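Local coordinates for protein chymotrypsin (PDB 2EA3) that probably cleaves peptide bonds as a chymotrypsin-like serine endopeptidase of the S1 family, this chain being the trypsin-fold protease domain of a longer precursor, at residues F1-G6 with A64-L69; G5-T10 with Q71-S76. All coordinates share one frame; numbering follows the deposited sequence.

Contact 1 (F1-G6 with A64-L69); sequences FDVIGG and AGVNLL
Asp2 and Val3 pair with Asn67 and Leu68 as two short parallel strands, their axes 24° apart, joined by backbone bonds from Asn67 N to Phe1 O, Val3 N to Asn67 O and Leu69 N to Val3 O. The chain's first nitrogen, Phe1 N, donates to Gly65 O at 2.7 Å. On one face of the sheet Asp2 and Asn67 meet obliquely. Both CG atoms stand anti to their own carbonyl carbons (chi1 of Asp2 -66°), and Asn67 ND2 reaches Asp2 OD1 at 3.1 Å, Asp2 OD1 lying almost in the Asn67 amide plane, though the carboxylate is turned 59° from that plane. A water donates to Asp2 OD1 at 2.6 Å and accepts from Phe1 N at 2.8 Å, with a weak bond from Asn67 ND2. With an alanine at Asp2, the Asn67 amide and this water would probably lose their shared acceptor, leaving the amide freer to turn. Leu69 CD1 packs on Asp2 CB and on Ile4 CG1. The other face is apolar: Val3 CG2 presses tightly on Val66 CG1 (3.4 Å), Leu68 CD2 lies beside Val3 CB, and Val3 also touches Pro43 and Ile19 of strand 14-23, packing the chain start onto the first barrel. The amino terminus is therefore held by a carbonyl and a water-linked carboxylate, which would probably stabilise a positive charge on Phe1 N.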
ATOM      1  N   PHE A   1     -19.522   4.620   1.504  1.00 18.51           N
ATOM      2  CA  PHE A   1     -18.541   3.851   0.681  1.00 17.99           C
ATOM      3  C   PHE A   1     -17.548   3.220   1.643  1.00 17.27           C
ATOM      4  O   PHE A   1     -17.099   3.888   2.557  1.00 17.67           O
ATOM      5  CB  PHE A   1     -17.819   4.799  -0.282  1.00 18.19           C
ATOM      6  CG  PHE A   1     -16.859   4.111  -1.189  1.00 19.08           C
ATOM      7  CD1 PHE A   1     -15.528   3.940  -0.816  1.00 20.00           C
ATOM      8  CD2 PHE A   1     -17.281   3.606  -2.418  1.00 21.07           C
ATOM      9  CE1 PHE A   1     -14.644   3.286  -1.652  1.00 19.83           C
ATOM     10  CE2 PHE A   1     -16.388   2.945  -3.261  1.00 22.55           C
ATOM     11  CZ  PHE A   1     -15.078   2.782  -2.878  1.00 19.92           C
ATOM     12  N   ASP A   2     -17.191   1.950   1.441  1.00 16.58           N
ATOM     13  CA  ASP A   2     -16.259   1.285   2.354  1.00 15.86           C
ATOM     14  C   ASP A   2     -14.847   1.301   1.799  1.00 15.08           C
ATOM     15  O   ASP A   2     -14.620   0.936   0.644  1.00 14.33           O
ATOM     16  CB  ASP A   2     -16.680  -0.162   2.640  1.00 15.78           C
ATOM     17  CG  ASP A   2     -17.998  -0.259   3.408  1.00 18.74           C
ATOM     18  OD1 ASP A   2     -18.484   0.759   3.927  1.00 19.28           O
ATOM     19  OD2 ASP A   2     -18.547  -1.367   3.498  1.00 21.03           O
ATOM     20  N   VAL A   3     -13.909   1.724   2.637  1.00 13.68           N
ATOM     21  CA  VAL A   3     -12.487   1.732   2.292  1.00 13.71           C
ATOM     22  C   VAL A   3     -11.868   0.484   2.880  1.00 13.21           C
ATOM     23  O   VAL A   3     -11.870   0.294   4.095  1.00 13.21           O
ATOM     24  CB  VAL A   3     -11.771   3.001   2.820  1.00 13.47           C
ATOM     25  CG1 VAL A   3     -10.214   2.851   2.777  1.00 14.28           C
ATOM     26  CG2 VAL A   3     -12.233   4.212   2.014  1.00 14.48           C
ATOM     27  N   ILE A   4     -11.374  -0.366   1.988  1.00 13.50           N
ATOM     28  CA  ILE A   4     -10.807  -1.669   2.319  1.00 13.10           C
ATOM     29  C   ILE A   4      -9.434  -1.740   1.637  1.00 12.08           C
ATOM     30  O   ILE A   4      -9.287  -1.341   0.481  1.00 11.54           O
ATOM     31  CB  ILE A   4     -11.729  -2.788   1.791  1.00 13.59           C
ATOM     32  CG1 ILE A   4     -13.101  -2.727   2.490  1.00 15.98           C
ATOM     33  CG2 ILE A   4     -11.099  -4.170   1.979  1.00 15.45           C
ATOM     34  CD1 ILE A   4     -14.221  -3.368   1.667  1.00 18.47           C
ATOM     35  N   GLY A   5      -8.427  -2.212   2.366  1.00 11.17           N
ATOM     36  CA  GLY A   5      -7.083  -2.397   1.795  1.00 10.68           C
ATOM     37  C   GLY A   5      -7.093  -3.252   0.529  1.00  9.99           C
ATOM     38  O   GLY A   5      -7.803  -4.262   0.446  1.00 10.24           O
ATOM     39  N   GLY A   6      -6.324  -2.831  -0.471  1.00  9.10           N
ATOM     40  CA  GLY A   6      -6.139  -3.623  -1.690  1.00  9.60           C
ATOM     41  C   GLY A   6      -7.100  -3.268  -2.804  1.00  9.57           C
ATOM     42  O   GLY A   6      -6.905  -3.697  -3.946  1.00  9.69           O
ATOM     43  N   ALA A  64     -16.802  12.750   4.619  1.00 19.08           N
ATOM     44  CA  ALA A  64     -18.097  12.177   4.956  1.00 19.05           C
ATOM     45  C   ALA A  64     -18.494  11.026   4.043  1.00 18.00           C
ATOM     46  O   ALA A  64     -18.191  11.017   2.849  1.00 18.45           O
ATOM     47  CB  ALA A  64     -19.173  13.265   4.939  1.00 18.33           C
ATOM     48  N   GLY A  65     -19.218  10.076   4.613  1.00 18.14           N
ATOM     49  CA  GLY A  65     -19.827   9.016   3.829  1.00 18.59           C
ATOM     50  C   GLY A  65     -18.825   7.930   3.503  1.00 18.87           C
ATOM     51  O   GLY A  65     -19.123   7.011   2.745  1.00 20.05           O
ATOM     52  N   VAL A  66     -17.636   8.041   4.078  1.00 17.90           N
ATOM     53  CA  VAL A  66     -16.584   7.065   3.805  1.00 17.73           C
ATOM     54  C   VAL A  66     -16.335   6.289   5.078  1.00 18.28           C
ATOM     55  O   VAL A  66     -15.936   6.875   6.101  1.00 19.37           O
ATOM     56  CB  VAL A  66     -15.295   7.744   3.319  1.00 17.21           C
ATOM     57  CG1 VAL A  66     -14.179   6.722   3.186  1.00 17.91           C
ATOM     58  CG2 VAL A  66     -15.532   8.439   1.990  1.00 17.88           C
ATOM     59  N   ASN A  67     -16.579   4.980   5.030  1.00 17.15           N
ATOM     60  CA  ASN A  67     -16.348   4.132   6.182  1.00 17.43           C
ATOM     61  C   ASN A  67     -14.970   3.508   6.082  1.00 16.42           C
ATOM     62  O   ASN A  67     -14.666   2.841   5.097  1.00 17.09           O
ATOM     63  CB  ASN A  67     -17.404   3.034   6.249  1.00 18.25           C
ATOM     64  CG  ASN A  67     -18.793   3.593   6.377  1.00 22.63           C
ATOM     65  OD1 ASN A  67     -19.060   4.403   7.271  1.00 28.19           O
ATOM     66  ND2 ASN A  67     -19.688   3.187   5.482  1.00 26.63           N
ATOM     67  N   LEU A  68     -14.144   3.749   7.086  1.00 15.24           N
ATOM     68  CA  LEU A  68     -12.755   3.286   7.094  1.00 14.04           C
ATOM     69  C   LEU A  68     -12.700   1.991   7.888  1.00 13.96           C
ATOM     70  O   LEU A  68     -12.961   1.998   9.093  1.00 13.85           O
ATOM     71  CB  LEU A  68     -11.864   4.339   7.755  1.00 14.50           C
ATOM     72  CG  LEU A  68     -11.825   5.701   7.054  1.00 15.50           C
ATOM     73  CD1 LEU A  68     -11.081   6.748   7.870  1.00 14.46           C
ATOM     74  CD2 LEU A  68     -11.222   5.546   5.656  1.00 15.24           C
ATOM     75  N   LEU A  69     -12.355   0.894   7.214  1.00 13.00           N
ATOM     76  CA  LEU A  69     -12.427  -0.428   7.816  1.00 13.35           C
ATOM     77  C   LEU A  69     -11.047  -0.979   8.053  1.00 13.17           C
ATOM     78  O   LEU A  69     -10.140  -0.761   7.247  1.00 12.61           O
ATOM     79  CB  LEU A  69     -13.205  -1.372   6.898  1.00 13.95           C
ATOM     80  CG  LEU A  69     -14.674  -0.998   6.672  1.00 15.07           C
ATOM     81  CD1 LEU A  69     -15.320  -2.010   5.739  1.00 19.27           C
ATOM     82  CD2 LEU A  69     -15.434  -0.966   7.993  1.00 18.74           C
TER
HETATM   83  O   HOH W   1     -20.303   2.423   2.981  1.00 29.10           O

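Contact 2 (G5-T10 with Q71-S76); sequences GGNAYT and QVNNYS
Gly5 sits against Val72 in a single parallel bridge, CA to CA only 4.0 Å, with Gly5 N donating to Gln71 O and Asn73 N to Gly5 O. So close an approach leaves no room for a side chain at Gly5: a CB there would run into Val72 CG2. Beyond the bridge, Asn73 and Tyr75 reach over to the loop at Gly6 and Asn7. Asn73 CB lies 3.5 Å from Gly5 O. Its CG stands anti to the backbone N (chi1 -168°), and the amide divides its work from there. OD1 turns back to take Tyr75 N at 2.8 Å, the donor well above the carbonyl plane, which makes an Asx turn; ND2 sits 3.7 Å above the Tyr75 ring, over its centre. The tyrosine reaches the Gly6 carbonyl with its hydroxyl: Tyr75 OH donates to Gly6 O at 2.7 Å, with that oxygen at the ring's edge and in its plane. A water bridges onward, donating to Tyr75 OH and accepting from Ala8 N, while the tyrosine side chain also touches Ser97 and Ser99. Chemically, the tyrosine hydroxyl serves as both donor and acceptor, tying the backbone on each side of Asn7, one end through water, to a turn that Asn73 itself shapes.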
ATOM      1  N   GLY A   5      -8.427  -2.212   2.366  1.00 11.17           N
ATOM      2  CA  GLY A   5      -7.083  -2.397   1.795  1.00 10.68           C
ATOM      3  C   GLY A   5      -7.093  -3.252   0.529  1.00  9.99           C
ATOM      4  O   GLY A   5      -7.803  -4.262   0.446  1.00 10.24           O
ATOM      5  N   GLY A   6      -6.324  -2.831  -0.471  1.00  9.10           N
ATOM      6  CA  GLY A   6      -6.139  -3.623  -1.690  1.00  9.60           C
ATOM      7  C   GLY A   6      -7.100  -3.268  -2.804  1.00  9.57           C
ATOM      8  O   GLY A   6      -6.905  -3.697  -3.946  1.00  9.69           O
ATOM      9  N   ASN A   7      -8.141  -2.508  -2.469  1.00  9.27           N
ATOM     10  CA  ASN A   7      -9.117  -2.065  -3.482  1.00 10.10           C
ATOM     11  C   ASN A   7      -8.587  -0.909  -4.337  1.00 10.14           C
ATOM     12  O   ASN A   7      -7.790  -0.093  -3.876  1.00 10.33           O
ATOM     13  CB  ASN A   7     -10.445  -1.676  -2.833  1.00  9.80           C
ATOM     14  CG  ASN A   7     -11.295  -2.886  -2.477  1.00 12.31           C
ATOM     15  OD1 ASN A   7     -12.400  -2.745  -1.926  1.00 16.18           O
ATOM     16  ND2 ASN A   7     -10.794  -4.074  -2.785  1.00 11.65           N
ATOM     17  N   ALA A   8      -9.061  -0.834  -5.567  1.00 10.53           N
ATOM     18  CA  ALA A   8      -8.691   0.267  -6.458  1.00 10.87           C
ATOM     19  C   ALA A   8      -9.291   1.573  -5.951  1.00 11.40           C
ATOM     20  O   ALA A   8     -10.366   1.581  -5.341  1.00 12.17           O
ATOM     21  CB  ALA A   8      -9.213  -0.026  -7.865  1.00 11.00           C
ATOM     22  N   TYR A   9      -8.613   2.683  -6.208  1.00 10.88           N
ATOM     23  CA  TYR A   9      -9.266   3.987  -6.135  1.00 11.41           C
ATOM     24  C   TYR A   9      -8.831   4.715  -7.387  1.00 12.06           C
ATOM     25  O   TYR A   9      -7.937   4.258  -8.090  1.00 12.04           O
ATOM     26  CB  TYR A   9      -8.899   4.751  -4.856  1.00 11.65           C
ATOM     27  CG  TYR A   9      -7.428   5.100  -4.715  1.00 11.11           C
ATOM     28  CD1 TYR A   9      -6.974   6.395  -5.011  1.00 10.31           C
ATOM     29  CD2 TYR A   9      -6.496   4.152  -4.273  1.00 10.75           C
ATOM     30  CE1 TYR A   9      -5.619   6.732  -4.869  1.00 11.13           C
ATOM     31  CE2 TYR A   9      -5.146   4.481  -4.148  1.00 10.19           C
ATOM     32  CZ  TYR A   9      -4.720   5.779  -4.438  1.00 10.95           C
ATOM     33  OH  TYR A   9      -3.385   6.122  -4.306  1.00 10.42           O
ATOM     34  N   THR A  10      -9.472   5.830  -7.705  1.00 12.87           N
ATOM     35  CA  THR A  10      -9.083   6.508  -8.927  1.00 13.44           C
ATOM     36  C   THR A  10      -8.552   7.898  -8.630  1.00 14.17           C
ATOM     37  O   THR A  10      -8.947   8.534  -7.634  1.00 14.37           O
ATOM     38  CB  THR A  10     -10.232   6.611  -9.923  1.00 13.71           C
ATOM     39  OG1 THR A  10     -11.318   7.277  -9.282  1.00 14.14           O
ATOM     40  CG2 THR A  10     -10.667   5.203 -10.408  1.00 14.42           C
ATOM     41  N   GLN A  71      -9.635  -3.654   7.426  1.00 12.77           N
ATOM     42  CA  GLN A  71      -9.721  -4.880   6.627  1.00 13.53           C
ATOM     43  C   GLN A  71      -8.933  -4.721   5.348  1.00 13.30           C
ATOM     44  O   GLN A  71      -8.745  -3.603   4.863  1.00 13.82           O
ATOM     45  CB  GLN A  71     -11.173  -5.181   6.255  1.00 13.67           C
ATOM     46  CG  GLN A  71     -12.089  -5.390   7.447  1.00 17.96           C
ATOM     47  CD  GLN A  71     -13.398  -5.993   7.038  1.00 23.98           C
ATOM     48  OE1 GLN A  71     -13.731  -7.103   7.459  1.00 29.67           O
ATOM     49  NE2 GLN A  71     -14.125  -5.308   6.182  1.00 23.98           N
ATOM     50  N   VAL A  72      -8.469  -5.853   4.828  1.00 13.26           N
ATOM     51  CA  VAL A  72      -7.827  -5.955   3.527  1.00 11.77           C
ATOM     52  C   VAL A  72      -8.612  -6.968   2.684  1.00 11.96           C
ATOM     53  O   VAL A  72      -9.024  -8.029   3.177  1.00 12.15           O
ATOM     54  CB  VAL A  72      -6.323  -6.369   3.654  1.00 11.68           C
ATOM     55  CG1 VAL A  72      -5.727  -6.645   2.286  1.00 11.35           C
ATOM     56  CG2 VAL A  72      -5.507  -5.283   4.393  1.00 11.10           C
ATOM     57  N   ASN A  73      -8.857  -6.631   1.425  1.00 11.50           N
ATOM     58  CA  ASN A  73      -9.569  -7.531   0.530  1.00 11.75           C
ATOM     59  C   ASN A  73      -8.683  -8.734   0.182  1.00 11.75           C
ATOM     60  O   ASN A  73      -7.558  -8.543  -0.285  1.00 12.39           O
ATOM     61  CB  ASN A  73      -9.928  -6.765  -0.737  1.00 10.52           C
ATOM     62  CG  ASN A  73     -10.916  -7.502  -1.620  1.00 11.82           C
ATOM     63  OD1 ASN A  73     -11.167  -8.700  -1.437  1.00 10.40           O
ATOM     64  ND2 ASN A  73     -11.472  -6.787  -2.598  1.00 10.67           N
ATOM     65  N   ASN A  74      -9.168  -9.965   0.408  1.00 11.85           N
ATOM     66  CA  ASN A  74      -8.378 -11.144  -0.023  1.00 12.80           C
ATOM     67  C   ASN A  74      -8.647 -11.618  -1.446  1.00 13.17           C
ATOM     68  O   ASN A  74      -8.039 -12.601  -1.910  1.00 13.14           O
ATOM     69  CB  ASN A  74      -8.483 -12.310   0.977  1.00 13.02           C
ATOM     70  CG  ASN A  74      -9.851 -12.972   0.983  1.00 14.87           C
ATOM     71  OD1 ASN A  74     -10.681 -12.755   0.107  1.00 14.54           O
ATOM     72  ND2 ASN A  74     -10.089 -13.795   1.996  1.00 19.15           N
ATOM     73  N   TYR A  75      -9.556 -10.922  -2.136  1.00 13.15           N
ATOM     74  CA  TYR A  75      -9.938 -11.229  -3.514  1.00 13.81           C
ATOM     75  C   TYR A  75     -10.454 -12.654  -3.733  1.00 15.20           C
ATOM     76  O   TYR A  75     -10.373 -13.183  -4.836  1.00 16.27           O
ATOM     77  CB  TYR A  75      -8.806 -10.886  -4.481  1.00 13.48           C
ATOM     78  CG  TYR A  75      -8.721  -9.391  -4.669  1.00 12.13           C
ATOM     79  CD1 TYR A  75      -9.508  -8.759  -5.616  1.00 12.55           C
ATOM     80  CD2 TYR A  75      -7.890  -8.616  -3.877  1.00 10.90           C
ATOM     81  CE1 TYR A  75      -9.485  -7.399  -5.784  1.00 12.50           C
ATOM     82  CE2 TYR A  75      -7.856  -7.216  -4.035  1.00 10.13           C
ATOM     83  CZ  TYR A  75      -8.639  -6.633  -5.011  1.00 10.39           C
ATOM     84  OH  TYR A  75      -8.650  -5.279  -5.230  1.00 10.67           O
ATOM     85  N   SER A  76     -10.964 -13.260  -2.669  1.00 16.44           N
ATOM     86  CA  SER A  76     -11.692 -14.520  -2.777  1.00 18.36           C
ATOM     87  C   SER A  76     -13.072 -14.382  -2.155  1.00 18.44           C
ATOM     88  O   SER A  76     -13.704 -15.382  -1.810  1.00 18.73           O
ATOM     89  CB  SER A  76     -10.916 -15.641  -2.095  1.00 18.29           C
ATOM     90  OG  SER A  76      -9.818 -15.980  -2.907  1.00 23.25           O
TER
HETATM   91  O   HOH W   2     -10.521  -3.465  -6.425  1.00 24.90           O

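How the contacts relate
Contact 1 and contact 2 follow one another along the same N-terminal chain, sharing Gly5 and Gly6, with centres about 10 Å apart. Strands 67-69 and 71-73 also come in succession, and the chain start meets each through parallel bridges, one in the second case. Ile4 joins the two contacts: its CG2 packs 3.4 Å from Asn73 N. Contact 1 lies farther out, its centre about 15 Å from the chain's centre against about 10 Å for contact 2. From contact 2 the chain enters strand 8-11 of the first six-stranded barrel, and Tyr75 touches strand 93-98 of the second. In that barrel pair, His32, Asp56 and Ser137 have the geometry of the family's catalytic triad and probably form it.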